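Local coordinates for protein tyrocidine synthetase 3 (Brevibacillus brevis, PDB 2JGP) that probably carries peptidyl intermediates on its carrier domain and catalyses peptide-bond formation with its condensation domain in the biosynthesis of the antibiotic tyrocidine, at residues V115-S118 / Y119-P122; K130-R133 / T134-E137; E177-E180 / E181-R184; A235-V238 / Q239-G243. All coordinates share one frame; numbering follows the deposited sequence.

Interaction 1: residues V115-S118 / Y119-P122; sequences VGIS and YNMP
Ile117 and Asn120 are the two ends of a type I beta turn, in which Asn120 N donates to Ile117 O at 3.1 Å, the donor standing well above the carbonyl plane. A type II' turn overlaps it, running from Val115 to Ser118 with Ser118 N bonded to Val115 O at 2.9 Å; Gly116 takes its second position at a positive phi. Closing the type I turn sets the Asn120 side chain against Ile117: CG sits beside its own backbone N (chi1 -69°), which swings the amide obliquely across Ile117 and brings OD1 to 3.1 Å from Ile117 CA. OD1 also lies near Ile117 O, but both are acceptors, and the polar work falls to ND2, which donates to Gln192 O and Asp219 OD2 and so fixes the rotation of the amide. Ile117 has CG1 wedged between its backbone N and carbonyl carbon (chi1 65°); the chain beyond leads away from Asn120, leaving CB to meet OD1 at 3.5 Å. Elsewhere in the loop, the CG1 methyl of Val115 reaches the Tyr119 ring obliquely, 3.8 Å from CE1 and about as far from CD1. Water 1 links the turns by donating to Gly116 O and accepting from Tyr119 N, at 2.8 Å from each of these atoms. The loop connects helix 101-113 with strand 123-129: the Tyr119 ring rests on Arg105, Met106 and Leu109 of that helix, while the Met121 backbone pairs with Met220 of strand 213-220.

Interaction 2: residues K130-R133 / T134-E137; sequences KLER and TRVE
Arg135 folds back obliquely across Glu132, and its side chain can be followed atom by atom through the first turn of helix 133-146. CB starts beside the backbone, 3.6 Å from Glu132 O, and also brushes Glu132 CB. Because CG is anti to the carbonyl carbon (chi1 -80°), the chain sets out in the direction of the glutamate, and CG comes to 3.9 Å from Glu132 OE2. Bends at the next two torsions then bring NE up to the carboxylate, 3.6 Å from Glu132 OE1. At the tip, NH2 forms a salt bridge with OE1 of Glu132 at 3.4 Å, whose hydrogen bond is weak and far from straight. The carboxylate and guanidinium planes are turned 56° apart and the approach is oblique, consistent with a pairing that is mainly electrostatic. The backbone bonds are straighter: Val136 N donates to Glu132 O at 3.1 Å, almost in line with the carbonyl, and Glu137 N to Arg133 O at the same length. Leu131 supplies an apolar contact, its CD2 meeting Val136 CG2 at about a right angle between the side chains; the modelled 3.3 Å is tighter than usual and, with Leu131 off the common rotamers, its exact value is doubtful. Arg133 looks elsewhere, making a cation-pi contact with Tyr175. With Glu132 at the N-cap position, the arrangement is that of a helix start a short loop after strand 123-129 of the condensation domain, where a negative side chain near the helix N-terminus would probably be favourable.

Interaction 3: residues E177-E180 / E181-R184; sequences EVTE and EEAR. Unlike the reference sequence in segment 181-184: Glu181 (reference Gln).
A chi1 of -69° in Glu182 places CG beside its own backbone N and sends the extended chain back to Thr179, whereas in Glu180 CG is anti to the backbone N (chi1 -171°) and the carboxylate reaches out to Arg184. The first of these makes half of a capping box at the start of helix 180-189: Thr179 N donates to Glu182 OE1 at 3.0 Å, meeting the oxygen from above the carboxylate plane. The reciprocal half is missing, for the hydroxyl of Thr179, although at the N-cap position, makes no capping bond. Glu182 crosses Thr179 at about a right angle, its OE1 also resting 3.6 Å from Val178 CB. Backbone bonds carry the turn onward, from Ala183 N to Thr179 O at 2.9 Å and from Arg184 N to Glu180 O at 3.1 Å. Val178 CG2 packs on the Ala183 methyl CB at 3.9 Å, and both side chains also touch Ile209 of strand 202-210. The second reach closes a salt-bridge network in which Glu180 holds two arginines, OE1 pairing with Arg213 and OE2 with Arg184. Glu181 adds a long bridge, its OE1 3.8 Å from Arg184 NH1. The guanidinium of Arg184 is tilted 26° from the Glu180 carboxylate, and its NH2 comes to 3.1 Å from Glu180 OE2.

Interaction 4: residues A235-V238 / Q239-G243; sequences AEWV and QLYQG
Trp237 O accepts from Tyr241 N at 2.8 Å in one of four successive helical bonds within residues 235-242, followed by Gly243 at positive phi in a Schellman motif. Gly243 N reaches back to Leu240 O at 2.9 Å, while Gln242 N still bonds to Val238 O at a longer 3.3 Å. One turn apart, Trp237 and Tyr241 lie side by side and point the same way, both having CG anti to the backbone N (chi1 179° in Trp237). Their rings are neither stacked nor edge-to-face: the tryptophan six-membered ring and the tyrosine ring have centroids 5.6 Å apart and planes inclined by 39°. The tyrosine hydroxyl is held from outside, by Glu132 N. Glu236 belongs to another face of the helix, where its OE1 takes a salt bridge from Arg146 and a hydrogen bond from His147. Leu240 leans over the backbone there, its CG 3.1 Å from Glu236 O. Between the rings the nearest approach is Trp237 CZ2 to Tyr241 CD1, at 4.2 Å.

Overall arrangement
Interactions 2 and 4 form the one pair that touches, their centres about 12 Å apart: Arg135 NH1 packs 3.1 Å from Tyr241 O, where the last turn of helix 227-241 meets the start of helix 133-146. Interaction 3 starts another helix of the same region, about 18 Å from interaction 2 between centres and about 6 Å between nearest atoms, with strand 202-210 lying against both. Interaction 1 stands further off, about 11 Å from interaction 3 at the nearest atoms, and leads through strand 123-129 into interaction 2. None includes the sodium ligands Gln396 and Asp400; a bound dioxane, probably from the crystallisation liquor, lies close to the side chain of Trp237 in interaction 4.

Interaction 1: residues V115-S118 / Y119-P122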
loop_
_atom_site.group_PDB
_atom_site.type_symbol
_atom_site.label_atom_id
_atom_site.label_comp_id
_atom_site.label_asym_id
_atom_site.label_seq_id
_atom_site.Cartn_x
_atom_site.Cartn_y
_atom_site.Cartn_z
ATOM N N VAL A 115 17.028 14.880 5.098
ATOM C CA VAL A 115 16.458 14.115 3.986
ATOM C C VAL A 115 15.967 15.025 2.834
ATOM O O VAL A 115 15.147 14.614 2.011
ATOM C CB VAL A 115 15.323 13.198 4.530
ATOM C CG1 VAL A 115 14.597 12.468 3.425
ATOM C CG2 VAL A 115 15.897 12.190 5.512
ATOM N N GLY A 116 16.496 16.249 2.772
ATOM C CA GLY A 116 16.190 17.205 1.697
ATOM C C GLY A 116 14.738 17.254 1.244
ATOM O O GLY A 116 13.854 17.641 2.011
ATOM N N ILE A 117 14.499 16.858 -0.007
ATOM C CA ILE A 117 13.147 16.829 -0.579
ATOM C C ILE A 117 12.646 15.396 -0.812
ATOM O O ILE A 117 11.712 15.173 -1.585
ATOM C CB ILE A 117 13.070 17.638 -1.909
ATOM C CG1 ILE A 117 13.941 17.002 -3.003
ATOM C CG2 ILE A 117 13.499 19.083 -1.674
ATOM C CD1 ILE A 117 13.804 17.664 -4.357
ATOM N N SER A 118 13.255 14.429 -0.130
ATOM C CA SER A 118 12.916 13.020 -0.337
ATOM C C SER A 118 11.499 12.657 0.116
ATOM O O SER A 118 10.921 11.712 -0.407
ATOM C CB SER A 118 13.934 12.122 0.367
ATOM O OG SER A 118 13.638 10.751 0.162
ATOM N N TYR A 119 10.947 13.401 1.078
ATOM C CA TYR A 119 9.567 13.186 1.531
ATOM C C TYR A 119 8.562 14.150 0.891
ATOM O O TYR A 119 7.413 14.234 1.326
ATOM C CB TYR A 119 9.469 13.280 3.054
ATOM C CG TYR A 119 10.127 12.133 3.786
ATOM C CD1 TYR A 119 11.052 12.364 4.796
ATOM C CD2 TYR A 119 9.811 10.814 3.475
ATOM C CE1 TYR A 119 11.654 11.305 5.475
ATOM C CE2 TYR A 119 10.407 9.754 4.138
ATOM C CZ TYR A 119 11.321 10.003 5.136
ATOM O OH TYR A 119 11.906 8.945 5.792
ATOM N N ASN A 120 8.991 14.878 -0.131
ATOM C CA ASN A 120 8.062 15.678 -0.920
ATOM C C ASN A 120 7.209 14.790 -1.822
ATOM O O ASN A 120 7.620 13.695 -2.207
ATOM C CB ASN A 120 8.808 16.716 -1.753
ATOM C CG ASN A 120 9.423 17.800 -0.899
ATOM O OD1 ASN A 120 10.197 17.515 0.017
ATOM N ND2 ASN A 120 9.068 19.052 -1.180
ATOM N N MET A 121 6.015 15.281 -2.141
ATOM C CA MET A 121 5.092 14.604 -3.029
ATOM C C MET A 121 4.597 15.595 -4.078
ATOM O O MET A 121 3.436 16.004 -4.044
ATOM C CB MET A 121 3.897 14.084 -2.232
ATOM C CG MET A 121 4.252 13.064 -1.179
ATOM S SD MET A 121 2.816 12.547 -0.226
ATOM C CE MET A 121 1.860 11.674 -1.460
ATOM N N PRO A 122 5.481 16.010 -4.997
ATOM C CA PRO A 122 5.081 16.978 -6.015
ATOM C C PRO A 122 4.265 16.367 -7.155
ATOM O O PRO A 122 4.489 15.217 -7.531
ATOM C CB PRO A 122 6.419 17.486 -6.550
ATOM C CG PRO A 122 7.352 16.353 -6.348
ATOM C CD PRO A 122 6.902 15.638 -5.116
HETATM O O HOH W 1 12.083 15.569 2.532
HETATM O O HOH W 2 9.850 13.302 -3.652
#

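Interaction 2: residues K130-R133 / T134-E137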
loop_
_atom_site.group_PDB
_atom_site.type_symbol
_atom_site.label_atom_id
_atom_site.label_comp_id
_atom_site.label_asym_id
_atom_site.label_seq_id
_atom_site.Cartn_x
_atom_site.Cartn_y
_atom_site.Cartn_z
ATOM N N LYS A 130 -10.838 27.651 -19.421
ATOM C CA LYS A 130 -11.002 29.007 -18.891
ATOM C C LYS A 130 -10.237 29.214 -17.581
ATOM O O LYS A 130 -9.323 30.042 -17.525
ATOM C CB LYS A 130 -12.488 29.346 -18.713
ATOM C CG LYS A 130 -13.327 29.239 -19.988
ATOM C CD LYS A 130 -12.814 30.120 -21.134
ATOM C CE LYS A 130 -12.953 31.607 -20.829
ATOM N NZ LYS A 130 -12.655 32.445 -22.023
ATOM N N LEU A 131 -10.619 28.456 -16.552
ATOM C CA LEU A 131 -9.959 28.436 -15.232
ATOM C C LEU A 131 -9.918 29.794 -14.513
ATOM O O LEU A 131 -9.355 30.763 -15.024
ATOM C CB LEU A 131 -8.539 27.853 -15.336
ATOM C CG LEU A 131 -8.143 26.769 -14.319
ATOM C CD1 LEU A 131 -6.633 26.769 -14.093
ATOM C CD2 LEU A 131 -8.873 26.910 -12.985
ATOM N N GLU A 132 -10.508 29.850 -13.319
ATOM C CA GLU A 132 -10.483 31.051 -12.483
ATOM C C GLU A 132 -9.514 30.854 -11.329
ATOM O O GLU A 132 -9.700 29.949 -10.512
ATOM C CB GLU A 132 -11.871 31.346 -11.925
ATOM C CG GLU A 132 -12.923 31.629 -12.983
ATOM C CD GLU A 132 -14.267 31.986 -12.382
ATOM O OE1 GLU A 132 -15.302 31.597 -12.966
ATOM O OE2 GLU A 132 -14.293 32.649 -11.322
ATOM N N ARG A 133 -8.490 31.703 -11.254
ATOM C CA ARG A 133 -7.435 31.530 -10.258
ATOM C C ARG A 133 -7.945 31.641 -8.817
ATOM O O ARG A 133 -7.470 30.919 -7.938
ATOM C CB ARG A 133 -6.254 32.485 -10.503
ATOM C CG ARG A 133 -6.553 33.978 -10.379
ATOM C CD ARG A 133 -5.337 34.728 -9.841
ATOM N NE ARG A 133 -5.562 36.169 -9.737
ATOM C CZ ARG A 133 -5.462 37.036 -10.744
ATOM N NH1 ARG A 133 -5.147 36.627 -11.973
ATOM N NH2 ARG A 133 -5.690 38.329 -10.523
ATOM N N THR A 134 -8.921 32.515 -8.579
ATOM C CA THR A 134 -9.479 32.683 -7.237
ATOM C C THR A 134 -10.270 31.449 -6.786
ATOM O O THR A 134 -10.229 31.080 -5.608
ATOM C CB THR A 134 -10.372 33.933 -7.137
ATOM O OG1 THR A 134 -11.406 33.871 -8.127
ATOM C CG2 THR A 134 -9.543 35.199 -7.344
ATOM N N ARG A 135 -10.980 30.812 -7.718
ATOM C CA ARG A 135 -11.695 29.567 -7.409
ATOM C C ARG A 135 -10.739 28.411 -7.134
ATOM O O ARG A 135 -11.011 27.580 -6.268
ATOM C CB ARG A 135 -12.665 29.178 -8.529
ATOM C CG ARG A 135 -13.985 29.937 -8.484
ATOM C CD ARG A 135 -15.156 29.086 -8.981
ATOM N NE ARG A 135 -15.277 29.077 -10.437
ATOM C CZ ARG A 135 -16.107 28.289 -11.123
ATOM N NH1 ARG A 135 -16.893 27.411 -10.499
ATOM N NH2 ARG A 135 -16.144 28.369 -12.449
ATOM N N VAL A 136 -9.634 28.356 -7.876
ATOM C CA VAL A 136 -8.585 27.370 -7.610
ATOM C C VAL A 136 -8.175 27.478 -6.147
ATOM O O VAL A 136 -8.221 26.495 -5.409
ATOM C CB VAL A 136 -7.346 27.577 -8.519
ATOM C CG1 VAL A 136 -6.199 26.652 -8.105
ATOM C CG2 VAL A 136 -7.716 27.357 -9.980
ATOM N N GLU A 137 -7.806 28.691 -5.740
ATOM C CA GLU A 137 -7.402 28.983 -4.364
ATOM C C GLU A 137 -8.477 28.594 -3.351
ATOM O O GLU A 137 -8.177 27.963 -2.334
ATOM C CB GLU A 137 -7.079 30.472 -4.216
ATOM C CG GLU A 137 -6.467 30.837 -2.876
ATOM C CD GLU A 137 -6.141 32.309 -2.771
ATOM O OE1 GLU A 137 -7.078 33.126 -2.861
ATOM O OE2 GLU A 137 -4.946 32.645 -2.598
#

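Interaction 3: residues E177-E180 / E181-R184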
loop_
_atom_site.group_PDB
_atom_site.type_symbol
_atom_site.label_atom_id
_atom_site.label_comp_id
_atom_site.label_asym_id
_atom_site.label_seq_id
_atom_site.Cartn_x
_atom_site.Cartn_y
_atom_site.Cartn_z
ATOM N N GLU A 177 2.951 34.003 -14.203
ATOM C CA GLU A 177 2.767 33.884 -15.645
ATOM C C GLU A 177 4.131 33.647 -16.288
ATOM O O GLU A 177 5.018 34.495 -16.204
ATOM C CB GLU A 177 2.111 35.144 -16.212
ATOM C CG GLU A 177 0.795 35.507 -15.527
ATOM C CD GLU A 177 -0.008 36.564 -16.265
ATOM O OE1 GLU A 177 0.516 37.168 -17.227
ATOM O OE2 GLU A 177 -1.175 36.791 -15.877
ATOM N N VAL A 178 4.294 32.485 -16.912
ATOM C CA VAL A 178 5.579 32.071 -17.470
ATOM C C VAL A 178 5.385 31.393 -18.819
ATOM O O VAL A 178 4.273 31.013 -19.172
ATOM C CB VAL A 178 6.289 31.067 -16.532
ATOM C CG1 VAL A 178 6.553 31.696 -15.171
ATOM C CG2 VAL A 178 5.463 29.791 -16.382
ATOM N N THR A 179 6.479 31.238 -19.563
ATOM C CA THR A 179 6.482 30.431 -20.782
ATOM C C THR A 179 6.313 28.960 -20.410
ATOM O O THR A 179 6.604 28.567 -19.278
ATOM C CB THR A 179 7.799 30.612 -21.568
ATOM O OG1 THR A 179 7.918 31.977 -21.994
ATOM C CG2 THR A 179 7.839 29.705 -22.796
ATOM N N GLU A 180 5.831 28.149 -21.350
ATOM C CA GLU A 180 5.717 26.710 -21.112
ATOM C C GLU A 180 7.073 26.101 -20.756
ATOM O O GLU A 180 7.185 25.341 -19.791
ATOM C CB GLU A 180 5.119 25.991 -22.326
ATOM C CG GLU A 180 4.778 24.535 -22.052
ATOM C CD GLU A 180 4.190 23.815 -23.245
ATOM O OE1 GLU A 180 3.928 24.459 -24.281
ATOM O OE2 GLU A 180 3.981 22.592 -23.142
ATOM N N GLU A 181 8.102 26.445 -21.529
ATOM C CA GLU A 181 9.456 25.943 -21.276
ATOM C C GLU A 181 9.994 26.415 -19.922
ATOM O O GLU A 181 10.659 25.654 -19.221
ATOM C CB GLU A 181 10.418 26.352 -22.401
ATOM C CG GLU A 181 11.648 25.453 -22.515
ATOM C CD GLU A 181 11.301 24.044 -22.971
ATOM O OE1 GLU A 181 10.791 23.895 -24.103
ATOM O OE2 GLU A 181 11.532 23.087 -22.200
ATOM N N GLU A 182 9.701 27.661 -19.553
ATOM C CA GLU A 182 10.039 28.167 -18.218
ATOM C C GLU A 182 9.311 27.377 -17.126
ATOM O O GLU A 182 9.871 27.118 -16.060
ATOM C CB GLU A 182 9.700 29.655 -18.096
ATOM C CG GLU A 182 10.584 30.566 -18.934
ATOM C CD GLU A 182 10.168 32.029 -18.866
ATOM O OE1 GLU A 182 9.017 32.314 -18.464
ATOM O OE2 GLU A 182 10.999 32.896 -19.218
ATOM N N ALA A 183 8.062 26.997 -17.392
ATOM C CA ALA A 183 7.290 26.194 -16.448
ATOM C C ALA A 183 7.959 24.843 -16.185
ATOM O O ALA A 183 7.956 24.359 -15.054
ATOM C CB ALA A 183 5.863 25.994 -16.951
ATOM N N ARG A 184 8.537 24.249 -17.228
ATOM C CA ARG A 184 9.208 22.952 -17.108
ATOM C C ARG A 184 10.387 22.966 -16.134
ATOM O O ARG A 184 10.582 22.000 -15.397
ATOM C CB ARG A 184 9.671 22.443 -18.478
ATOM C CG ARG A 184 8.537 21.988 -19.378
ATOM C CD ARG A 184 9.034 21.081 -20.494
ATOM N NE ARG A 184 7.930 20.548 -21.292
ATOM C CZ ARG A 184 7.307 21.198 -22.274
ATOM N NH1 ARG A 184 7.664 22.435 -22.620
ATOM N NH2 ARG A 184 6.312 20.600 -22.921
#

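Interaction 4: residues A235-V238 / Q239-G243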
loop_
_atom_site.group_PDB
_atom_site.type_symbol
_atom_site.label_atom_id
_atom_site.label_comp_id
_atom_site.label_asym_id
_atom_site.label_seq_id
_atom_site.Cartn_x
_atom_site.Cartn_y
_atom_site.Cartn_z
ATOM N N ALA A 235 -9.506 14.432 -6.585
ATOM C CA ALA A 235 -10.924 14.218 -6.855
ATOM C C ALA A 235 -11.767 15.270 -6.159
ATOM O O ALA A 235 -12.672 15.841 -6.762
ATOM C CB ALA A 235 -11.355 12.815 -6.407
ATOM N N GLU A 236 -11.455 15.535 -4.895
ATOM C CA GLU A 236 -12.240 16.468 -4.091
ATOM C C GLU A 236 -11.993 17.923 -4.476
ATOM O O GLU A 236 -12.890 18.755 -4.355
ATOM C CB GLU A 236 -11.984 16.247 -2.603
ATOM C CG GLU A 236 -12.484 14.895 -2.121
ATOM C CD GLU A 236 -12.477 14.757 -0.623
ATOM O OE1 GLU A 236 -11.930 15.645 0.057
ATOM O OE2 GLU A 236 -13.016 13.750 -0.121
ATOM N N TRP A 237 -10.782 18.227 -4.941
ATOM C CA TRP A 237 -10.478 19.559 -5.456
ATOM C C TRP A 237 -11.366 19.863 -6.670
ATOM O O TRP A 237 -11.974 20.933 -6.755
ATOM C CB TRP A 237 -8.998 19.678 -5.837
ATOM C CG TRP A 237 -8.668 21.027 -6.383
ATOM C CD1 TRP A 237 -8.385 22.149 -5.669
ATOM C CD2 TRP A 237 -8.636 21.409 -7.765
ATOM N NE1 TRP A 237 -8.168 23.210 -6.518
ATOM C CE2 TRP A 237 -8.315 22.781 -7.811
ATOM C CE3 TRP A 237 -8.844 20.723 -8.968
ATOM C CZ2 TRP A 237 -8.195 23.483 -9.012
ATOM C CZ3 TRP A 237 -8.720 21.423 -10.165
ATOM C CH2 TRP A 237 -8.399 22.789 -10.174
ATOM N N VAL A 238 -11.435 18.907 -7.597
ATOM C CA VAL A 238 -12.285 19.010 -8.787
ATOM C C VAL A 238 -13.756 19.208 -8.418
ATOM O O VAL A 238 -14.445 20.048 -9.009
ATOM C CB VAL A 238 -12.147 17.743 -9.679
ATOM C CG1 VAL A 238 -13.240 17.692 -10.741
ATOM C CG2 VAL A 238 -10.767 17.702 -10.325
ATOM N N GLN A 239 -14.231 18.433 -7.447
ATOM C CA GLN A 239 -15.608 18.549 -6.960
ATOM C C GLN A 239 -15.865 19.906 -6.297
ATOM O O GLN A 239 -16.867 20.564 -6.589
ATOM C CB GLN A 239 -15.930 17.416 -5.976
ATOM C CG GLN A 239 -16.133 16.059 -6.634
ATOM C CD GLN A 239 -16.234 14.929 -5.623
ATOM O OE1 GLN A 239 -15.239 14.536 -5.017
ATOM N NE2 GLN A 239 -17.439 14.401 -5.440
ATOM N N LEU A 240 -14.957 20.316 -5.412
ATOM C CA LEU A 240 -15.079 21.600 -4.708
ATOM C C LEU A 240 -15.037 22.800 -5.655
ATOM O O LEU A 240 -15.784 23.762 -5.465
ATOM C CB LEU A 240 -13.993 21.745 -3.639
ATOM C CG LEU A 240 -14.175 20.860 -2.401
ATOM C CD1 LEU A 240 -12.886 20.820 -1.580
ATOM C CD2 LEU A 240 -15.359 21.320 -1.553
ATOM N N TYR A 241 -14.175 22.737 -6.671
ATOM C CA TYR A 241 -14.118 23.774 -7.705
ATOM C C TYR A 241 -15.468 23.926 -8.418
ATOM O O TYR A 241 -15.862 25.036 -8.778
ATOM C CB TYR A 241 -13.017 23.466 -8.726
ATOM C CG TYR A 241 -12.786 24.571 -9.744
ATOM C CD1 TYR A 241 -11.777 25.518 -9.561
ATOM C CD2 TYR A 241 -13.574 24.668 -10.892
ATOM C CE1 TYR A 241 -11.563 26.532 -10.492
ATOM C CE2 TYR A 241 -13.368 25.676 -11.824
ATOM C CZ TYR A 241 -12.359 26.604 -11.619
ATOM O OH TYR A 241 -12.150 27.605 -12.546
ATOM N N GLN A 242 -16.165 22.807 -8.617
ATOM C CA GLN A 242 -17.499 22.811 -9.225
ATOM C C GLN A 242 -18.599 23.215 -8.237
ATOM O O GLN A 242 -19.753 23.386 -8.633
ATOM C CB GLN A 242 -17.830 21.427 -9.792
ATOM C CG GLN A 242 -16.894 20.943 -10.896
ATOM C CD GLN A 242 -17.082 19.464 -11.206
ATOM O OE1 GLN A 242 -18.173 18.916 -11.032
ATOM N NE2 GLN A 242 -16.024 18.815 -11.672
ATOM N N GLY A 243 -18.247 23.350 -6.959
ATOM C CA GLY A 243 -19.190 23.770 -5.926
ATOM C C GLY A 243 -19.968 22.627 -5.292
ATOM O O GLY A 243 -20.992 22.857 -4.646
#